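Local structure of L544 (Acanthamoeba polyphaga mimivirus, 4AMQ) at residues Leu24-Tyr28 / Lys29-Tyr33; Tyr33-Asn36 / Lys37-Lys41; Asp318-Ile321 / Ile322-Ile325; Gln326-Ser329 / Asn330-Gly334. The protein probably acts as a nucleotidyl transferase, is associated with the virion, and binds manganese and magnesium ions. One frame throughout, in Å; residues are numbered along the deposited sequence.

Overall arrangement
All four are local, on two helices. The centres of contacts 1 and 2 lie about 31 to 37 Å from those of 3 and 4. Contacts 1 and 2 follow each other along helix 28-42 in the nucleotidyltransferase part and share Tyr-33. Contacts 3 and 4 follow each other along helix 319-331 in the helical part. Contacts 1 to 3 are partly buried, each with three buried residues, whereas contact 4 lies at the surface. Contacts 1 and 3 open a helix with a side-chain cap, from a threonine in one and an aspartate in the other. Contact 2 is a wide turn before a proline kink. Contact 4 joins two side-chain amides where a helix runs out.

Contact 1: Leu24-Tyr28 / Lys29-Tyr33; sequences LIFTY and KLERY
Leu-24 meets Leu-30 from the loop that leads into helix 28-42. The two side chains cross at about a right angle, and Leu-24 CD1 is packed tightly at 3.5 Å from Leu-30 CD2. Ile-25 takes part through its carbonyl, whose O is 3.4 Å from the same Leu-30 CD2. Phe-26 turns its ring edge to Glu-31, with CZ only 2.9 Å from OE1 and the oxygen near the ring plane. Ring and carboxylate planes are 50° apart. The carboxylate has partners beyond the contact: OE1 pairs with Arg-60 and OE2 with Lys-35, both salt bridges, which probably fix its rotation. Thr-27 holds the first turn. A chi1 of 62° sets Thr-27 OG1 between the backbone N and the carbonyl carbon, where it accepts from Leu-30 N at 3.1 Å. Thr-27 O accepts from Glu-31 N at 3.0 Å, a nearly straight bond. Tyr-28 O continues the ladder with Arg-32 N at 2.9 Å. The Tyr-28 side chain runs beside that of Glu-31, and CD1 is 3.6 Å from OE1. Phe-26 CE1 stands over the centre of one Tyr-28 ring face. The side chain of Leu-24 is about 12 Å from a bound manganese ion. This is the N-cap of helix 28-42, with Thr-27 as the capping residue.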
# COMPACT_ATOMS: atom_id res chain seq x y z
N LEU A 24 7.82 -8.10 13.82
CA LEU A 24 6.60 -7.40 14.19
C LEU A 24 5.40 -8.34 14.10
O LEU A 24 4.83 -8.54 13.02
CB LEU A 24 6.37 -6.18 13.31
CG LEU A 24 5.16 -5.33 13.71
CD1 LEU A 24 5.37 -4.70 15.07
CD2 LEU A 24 4.86 -4.27 12.66
N ILE A 25 5.03 -8.93 15.23
CA ILE A 25 3.91 -9.86 15.29
C ILE A 25 2.79 -9.24 16.10
O ILE A 25 3.04 -8.40 16.98
CB ILE A 25 4.33 -11.19 15.94
CG1 ILE A 25 5.58 -11.76 15.25
CG2 ILE A 25 3.20 -12.20 15.91
CD1 ILE A 25 5.34 -12.20 13.82
N PHE A 26 1.55 -9.62 15.82
CA PHE A 26 0.44 -9.07 16.58
C PHE A 26 0.43 -9.56 18.02
O PHE A 26 0.60 -10.75 18.29
CB PHE A 26 -0.90 -9.38 15.90
CG PHE A 26 -2.07 -8.69 16.55
CD1 PHE A 26 -2.65 -9.21 17.69
CD2 PHE A 26 -2.55 -7.50 16.04
CE1 PHE A 26 -3.72 -8.57 18.29
CE2 PHE A 26 -3.62 -6.85 16.63
CZ PHE A 26 -4.20 -7.39 17.76
N THR A 27 0.26 -8.62 18.95
CA THR A 27 -0.02 -8.92 20.35
C THR A 27 -0.96 -7.84 20.87
O THR A 27 -1.08 -6.78 20.25
CB THR A 27 1.25 -8.94 21.23
OG1 THR A 27 1.86 -7.65 21.23
CG2 THR A 27 2.24 -9.98 20.73
N TYR A 28 -1.63 -8.10 21.99
CA TYR A 28 -2.53 -7.11 22.55
C TYR A 28 -1.77 -5.96 23.20
O TYR A 28 -2.28 -4.85 23.31
CB TYR A 28 -3.52 -7.76 23.52
CG TYR A 28 -4.58 -8.56 22.81
CD1 TYR A 28 -5.65 -7.94 22.20
CD2 TYR A 28 -4.49 -9.94 22.72
CE1 TYR A 28 -6.62 -8.66 21.54
CE2 TYR A 28 -5.45 -10.68 22.06
CZ TYR A 28 -6.51 -10.03 21.47
OH TYR A 28 -7.48 -10.75 20.80
N LYS A 29 -0.54 -6.24 23.62
CA LYS A 29 0.35 -5.20 24.11
C LYS A 29 0.64 -4.21 22.98
O LYS A 29 0.64 -3.00 23.19
CB LYS A 29 1.66 -5.80 24.63
CG LYS A 29 2.69 -4.78 25.06
CD LYS A 29 3.98 -5.45 25.52
CE LYS A 29 5.02 -4.42 25.93
NZ LYS A 29 4.56 -3.61 27.09
N LEU A 30 0.86 -4.74 21.79
CA LEU A 30 1.11 -3.92 20.61
C LEU A 30 -0.13 -3.14 20.19
O LEU A 30 -0.06 -1.94 19.91
CB LEU A 30 1.63 -4.78 19.46
CG LEU A 30 2.06 -4.02 18.20
CD1 LEU A 30 3.09 -2.96 18.55
CD2 LEU A 30 2.61 -4.99 17.17
N GLU A 31 -1.28 -3.82 20.13
CA GLU A 31 -2.54 -3.17 19.78
C GLU A 31 -2.84 -2.00 20.72
O GLU A 31 -3.22 -0.92 20.27
CB GLU A 31 -3.70 -4.17 19.80
CG GLU A 31 -5.03 -3.57 19.32
CD GLU A 31 -6.21 -4.53 19.46
OE1 GLU A 31 -6.00 -5.76 19.36
OE2 GLU A 31 -7.34 -4.05 19.67
N ARG A 32 -2.67 -2.24 22.01
CA ARG A 32 -2.91 -1.20 23.01
C ARG A 32 -1.95 -0.03 22.81
O ARG A 32 -2.35 1.13 22.89
CB ARG A 32 -2.77 -1.77 24.43
CG ARG A 32 -3.47 -0.96 25.51
CD ARG A 32 -4.90 -1.43 25.74
NE ARG A 32 -5.82 -1.02 24.68
CZ ARG A 32 -6.60 0.05 24.75
NH1 ARG A 32 -6.59 0.82 25.83
NH2 ARG A 32 -7.41 0.35 23.74
N TYR A 33 -0.69 -0.34 22.53
CA TYR A 33 0.30 0.70 22.25
C TYR A 33 -0.13 1.53 21.05
O TYR A 33 -0.05 2.76 21.07
CB TYR A 33 1.68 0.09 22.00
CG TYR A 33 2.71 1.10 21.57
CD1 TYR A 33 3.33 1.93 22.50
CD2 TYR A 33 3.08 1.22 20.23
CE1 TYR A 33 4.28 2.86 22.11
CE2 TYR A 33 4.02 2.15 19.83
CZ TYR A 33 4.62 2.96 20.77
OH TYR A 33 5.57 3.89 20.38

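Contact 2: Tyr33-Asn36 / Lys37-Lys41; sequences YIKN and KILPK
Ile-34 O takes two backbone bonds, from Leu-39 N at 2.9 Å and from Ile-38 N at 3.1 Å. The first is nearly straight and spans five residues. The second comes from above the carbonyl plane. One residue earlier, Tyr-33 O accepts from Lys-37 N at 2.7 Å and weakly from Ile-38 N. This is a pi-type widening of helix 28-42 just before a proline kink. Pro-40 has no N-H to give, and its CD sits 3.1 Å from Lys-35 O. Lys-41 N turns instead to Ile-38 O, three residues back.

Lys-37 folds over the Tyr-33 ring in a CH-pi contact, its CB 4.1 Å from the ring centroid and offset toward the rim. CG lies beside the backbone N of Lys-37 (chi1 -54°), and this brings CG to Tyr-33 CD1. The Tyr-33 hydroxyl bonds to Gln-98. Ile-38 CG1 touches Tyr-33 CE2 at 4.0 Å. Ile-34 CG2 packs on Leu-39 CG at 4.1 Å. Ile-34 and Ile-38 both rest on Phe-212 of strand 209-217, while Leu-39 reaches Tyr-51 of strand 51-54.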
# COMPACT_ATOMS: atom_id res chain seq x y z
N TYR A 33 -0.69 -0.34 22.53
CA TYR A 33 0.30 0.70 22.25
C TYR A 33 -0.13 1.53 21.05
O TYR A 33 -0.05 2.76 21.07
CB TYR A 33 1.68 0.09 22.00
CG TYR A 33 2.71 1.10 21.57
CD1 TYR A 33 3.33 1.93 22.50
CD2 TYR A 33 3.08 1.22 20.23
CE1 TYR A 33 4.28 2.86 22.11
CE2 TYR A 33 4.02 2.15 19.83
CZ TYR A 33 4.62 2.96 20.77
OH TYR A 33 5.57 3.89 20.38
N ILE A 34 -0.59 0.85 20.00
CA ILE A 34 -1.06 1.52 18.79
C ILE A 34 -2.26 2.42 19.09
O ILE A 34 -2.27 3.60 18.74
CB ILE A 34 -1.42 0.51 17.68
CG1 ILE A 34 -0.15 -0.16 17.15
CG2 ILE A 34 -2.17 1.19 16.55
CD1 ILE A 34 -0.40 -1.22 16.10
N LYS A 35 -3.27 1.85 19.76
CA LYS A 35 -4.48 2.60 20.09
C LYS A 35 -4.24 3.72 21.10
O LYS A 35 -4.86 4.78 21.01
CB LYS A 35 -5.56 1.65 20.62
CG LYS A 35 -6.08 0.67 19.59
CD LYS A 35 -7.01 -0.33 20.25
CE LYS A 35 -8.07 -0.83 19.28
NZ LYS A 35 -8.98 -1.81 19.93
N ASN A 36 -3.34 3.50 22.05
CA ASN A 36 -3.09 4.48 23.10
C ASN A 36 -2.05 5.54 22.76
O ASN A 36 -2.21 6.71 23.10
CB ASN A 36 -2.71 3.80 24.41
CG ASN A 36 -3.86 3.04 25.03
OD1 ASN A 36 -5.03 3.26 24.68
ND2 ASN A 36 -3.55 2.14 25.96
N LYS A 37 -0.98 5.13 22.09
CA LYS A 37 0.16 6.02 21.87
C LYS A 37 0.24 6.58 20.45
O LYS A 37 0.73 7.69 20.25
CB LYS A 37 1.47 5.31 22.23
CG LYS A 37 1.47 4.73 23.64
CD LYS A 37 1.10 5.79 24.66
CE LYS A 37 1.03 5.22 26.06
NZ LYS A 37 0.57 6.24 27.04
N ILE A 38 -0.23 5.81 19.47
CA ILE A 38 -0.13 6.23 18.08
C ILE A 38 -1.38 6.94 17.57
O ILE A 38 -1.33 8.11 17.19
CB ILE A 38 0.21 5.05 17.15
CG1 ILE A 38 1.49 4.36 17.61
CG2 ILE A 38 0.36 5.53 15.71
CD1 ILE A 38 2.68 5.29 17.68
N LEU A 39 -2.51 6.23 17.57
CA LEU A 39 -3.75 6.76 17.00
C LEU A 39 -4.19 8.14 17.52
O LEU A 39 -4.62 8.98 16.73
CB LEU A 39 -4.89 5.74 17.15
CG LEU A 39 -4.71 4.41 16.43
CD1 LEU A 39 -6.01 3.63 16.43
CD2 LEU A 39 -4.22 4.63 15.01
N PRO A 40 -4.08 8.37 18.84
CA PRO A 40 -4.51 9.68 19.34
C PRO A 40 -3.69 10.81 18.73
O PRO A 40 -4.09 11.97 18.77
CB PRO A 40 -4.23 9.58 20.85
CG PRO A 40 -4.26 8.12 21.14
CD PRO A 40 -3.66 7.47 19.93
N LYS A 41 -2.54 10.46 18.16
CA LYS A 41 -1.64 11.45 17.61
C LYS A 41 -1.88 11.70 16.12
O LYS A 41 -1.70 12.82 15.64
CB LYS A 41 -0.19 11.03 17.86
CG LYS A 41 0.82 12.14 17.66
CD LYS A 41 1.80 12.18 18.83
CE LYS A 41 2.42 10.82 19.07
NZ LYS A 41 3.39 10.86 20.20

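Contact 3: Asp318-Ile321 / Ile322-Ile325; sequences DMNI and IDKI
Lys-324 N donates to Asn-320 O at 3.0 Å, with an N-H...O angle of 160°. It belongs to the first turns of helix 319-331, which opens with an aspartate N-cap at Asp-318. Asp-323 N to Met-319 O and Ile-325 N to Ile-321 O are the neighbouring rungs, at 3.2 and 3.1 Å.

In the cap, Asp-318 OD1 accepts from Asn-320 N. The donor lies well above the carboxylate plane, 63° out of it. The negative group stands at the N-terminal end of the helix, where it would probably be favoured by the helix dipole. Asp-318 N bonds to Asn-351 OD1 of helix 334-368, which ties the start of this helix to that one.

The apolar side chains face helices 297-311 and 334-368, and Ile-325 touches both. The Met-319 chain, bent at chi2 (-60°) and again at chi3, turns its end toward the next turn of the helix. Met-319 CE therefore lies 3.6 Å from Ile-322 CG1, with SD close beside it. Ile-322 goes on to meet Ile-308 and Ile-311 of helix 297-311. Ile-321 and Ile-325 line up one turn apart, CG2 of the first 4.3 Å from CD1 of the second. Ile-321 packs on Leu-348, and Ile-325 on both Leu-344 and Ile-308.

The Lys-324 chain passes obliquely across Ile-321. Its chain bends at chi3, and NZ bonds to Gln-347 OE1. The touching atoms are Lys-324 CE and Ile-321 CD1, 4.0 Å apart.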
# COMPACT_ATOMS: atom_id res chain seq x y z
N ASP A 318 16.57 -17.17 -3.46
CA ASP A 318 17.92 -17.06 -3.99
C ASP A 318 18.77 -16.20 -3.06
O ASP A 318 18.79 -14.98 -3.18
CB ASP A 318 17.90 -16.44 -5.39
CG ASP A 318 19.28 -16.32 -5.99
OD1 ASP A 318 20.22 -16.95 -5.47
OD2 ASP A 318 19.42 -15.59 -7.00
N MET A 319 19.46 -16.85 -2.13
CA MET A 319 20.24 -16.14 -1.12
C MET A 319 21.42 -15.36 -1.68
O MET A 319 22.09 -14.63 -0.96
CB MET A 319 20.70 -17.10 -0.01
CG MET A 319 19.56 -17.61 0.86
SD MET A 319 18.70 -16.27 1.70
CE MET A 319 19.96 -15.71 2.84
N ASN A 320 21.68 -15.51 -2.98
CA ASN A 320 22.70 -14.70 -3.64
C ASN A 320 22.29 -13.23 -3.67
O ASN A 320 23.14 -12.35 -3.62
CB ASN A 320 22.95 -15.19 -5.07
CG ASN A 320 23.61 -16.55 -5.12
OD1 ASN A 320 24.22 -16.99 -4.14
ND2 ASN A 320 23.51 -17.22 -6.25
N ILE A 321 20.99 -12.99 -3.77
CA ILE A 321 20.46 -11.63 -3.71
C ILE A 321 20.84 -10.98 -2.38
O ILE A 321 21.22 -9.81 -2.33
CB ILE A 321 18.92 -11.61 -3.85
CG1 ILE A 321 18.48 -12.28 -5.15
CG2 ILE A 321 18.39 -10.18 -3.76
CD1 ILE A 321 19.06 -11.64 -6.41
N ILE A 322 20.74 -11.77 -1.31
CA ILE A 322 21.09 -11.31 0.03
C ILE A 322 22.58 -10.95 0.13
O ILE A 322 22.94 -9.91 0.70
CB ILE A 322 20.73 -12.36 1.09
CG1 ILE A 322 19.24 -12.72 1.01
CG2 ILE A 322 21.12 -11.88 2.49
CD1 ILE A 322 18.31 -11.53 1.12
N ASP A 323 23.44 -11.82 -0.41
CA ASP A 323 24.87 -11.56 -0.41
C ASP A 323 25.20 -10.28 -1.18
O ASP A 323 26.06 -9.50 -0.76
CB ASP A 323 25.64 -12.74 -1.01
CG ASP A 323 25.51 -14.01 -0.18
OD1 ASP A 323 25.12 -13.90 1.00
OD2 ASP A 323 25.79 -15.10 -0.71
N LYS A 324 24.52 -10.06 -2.30
CA LYS A 324 24.69 -8.83 -3.08
C LYS A 324 24.29 -7.59 -2.28
O LYS A 324 24.88 -6.53 -2.43
CB LYS A 324 23.88 -8.90 -4.38
CG LYS A 324 24.43 -9.86 -5.42
CD LYS A 324 23.96 -9.50 -6.83
CE LYS A 324 22.46 -9.64 -7.00
NZ LYS A 324 22.00 -9.18 -8.35
N ILE A 325 23.29 -7.74 -1.42
CA ILE A 325 22.84 -6.63 -0.59
C ILE A 325 23.88 -6.30 0.48
O ILE A 325 24.10 -5.13 0.80
CB ILE A 325 21.45 -6.91 0.04
CG1 ILE A 325 20.35 -6.65 -0.99
CG2 ILE A 325 21.21 -6.06 1.26
CD1 ILE A 325 19.00 -7.24 -0.62

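Contact 4: Gln326-Ser329 / Asn330-Gly334; sequences QEVS and NNSAG
Gln-326 NE2 donates to Asn-330 OD1 at 3.1 Å, one turn further along the chain. The pair lies on the surface in the last turns of helix 319-331. The acceptor sits in the amide plane of Gln-326, but the two amides are turned 59° against each other. The bond is bent, with an N-H...O angle of 142°. Gln-326 reaches its partner by a bend at chi2 (60°), which turns the amide forward toward the next turn. Asn-330 OD1 also stands 3.0 Å from Gln-326 O. Both are acceptors, so that approach is not a bond, and the N-H of Gln-326 NE2 probably offsets some of the oxygens' repulsion.

Backbone bonds continue behind this pair. Asn-331 N donates to Glu-327 O at 3.1 Å and weakly to Val-328 O. Ser-332 N reaches Val-328 O at 3.0 Å, with the donor in the carbonyl plane. Ser-332 CB also lies 4.1 Å from Val-328 CG1. After this the chain leaves for helix 334-368.

Further out, helix 334-368 lies against the turn. Val-328 packs on its Lys-337, Ala-340, Trp-341 and Leu-344, so this side of the turn faces the neighbouring helix. Ser-329 OG lies beside its own backbone N and is hydrogen-bonded to Ile-325 O, with a weak second bond to Trp-341 NE1.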
# COMPACT_ATOMS: atom_id res chain seq x y z
N GLN A 326 24.52 -7.33 1.03
CA GLN A 326 25.56 -7.13 2.02
C GLN A 326 26.77 -6.43 1.42
O GLN A 326 27.34 -5.54 2.04
CB GLN A 326 25.96 -8.47 2.66
CG GLN A 326 26.94 -8.34 3.81
CD GLN A 326 26.38 -7.51 4.96
OE1 GLN A 326 25.32 -7.82 5.51
NE2 GLN A 326 27.10 -6.45 5.33
N GLU A 327 27.16 -6.82 0.21
CA GLU A 327 28.30 -6.19 -0.46
C GLU A 327 28.04 -4.73 -0.80
O GLU A 327 28.97 -3.93 -0.88
CB GLU A 327 28.69 -6.97 -1.72
CG GLU A 327 29.11 -8.41 -1.45
CD GLU A 327 30.31 -8.51 -0.54
OE1 GLU A 327 31.20 -7.63 -0.61
OE2 GLU A 327 30.37 -9.47 0.26
N VAL A 328 26.77 -4.37 -1.01
CA VAL A 328 26.42 -2.96 -1.17
C VAL A 328 26.69 -2.23 0.14
O VAL A 328 27.36 -1.19 0.16
CB VAL A 328 24.94 -2.76 -1.55
CG1 VAL A 328 24.51 -1.32 -1.30
CG2 VAL A 328 24.70 -3.16 -3.00
N SER A 329 26.18 -2.79 1.23
CA SER A 329 26.32 -2.20 2.56
C SER A 329 27.79 -2.04 2.95
O SER A 329 28.09 -1.45 3.99
CB SER A 329 25.62 -3.07 3.61
OG SER A 329 24.35 -3.50 3.14
N ASN A 330 28.69 -2.56 2.12
CA ASN A 330 30.11 -2.53 2.43
C ASN A 330 30.91 -1.57 1.56
O ASN A 330 31.81 -0.88 2.05
CB ASN A 330 30.70 -3.94 2.35
CG ASN A 330 30.17 -4.86 3.44
OD1 ASN A 330 29.22 -4.52 4.15
ND2 ASN A 330 30.78 -6.03 3.58
N ASN A 331 30.60 -1.52 0.27
CA ASN A 331 31.38 -0.71 -0.67
C ASN A 331 30.63 0.45 -1.34
O ASN A 331 31.14 1.06 -2.29
CB ASN A 331 32.05 -1.59 -1.72
CG ASN A 331 33.19 -2.40 -1.15
OD1 ASN A 331 33.15 -2.80 0.02
ND2 ASN A 331 34.21 -2.65 -1.95
N SER A 332 29.44 0.75 -0.84
CA SER A 332 28.73 1.96 -1.25
C SER A 332 28.53 2.84 -0.03
O SER A 332 28.72 2.40 1.10
CB SER A 332 27.37 1.61 -1.88
OG SER A 332 27.53 1.20 -3.23
N ALA A 333 28.13 4.08 -0.26
CA ALA A 333 27.89 5.00 0.85
C ALA A 333 26.76 5.96 0.55
O ALA A 333 26.50 6.29 -0.60
CB ALA A 333 29.17 5.76 1.19
N GLY A 334 26.08 6.42 1.60
CA GLY A 334 25.05 7.43 1.47
C GLY A 334 23.96 7.07 0.48
O GLY A 334 23.45 5.95 0.49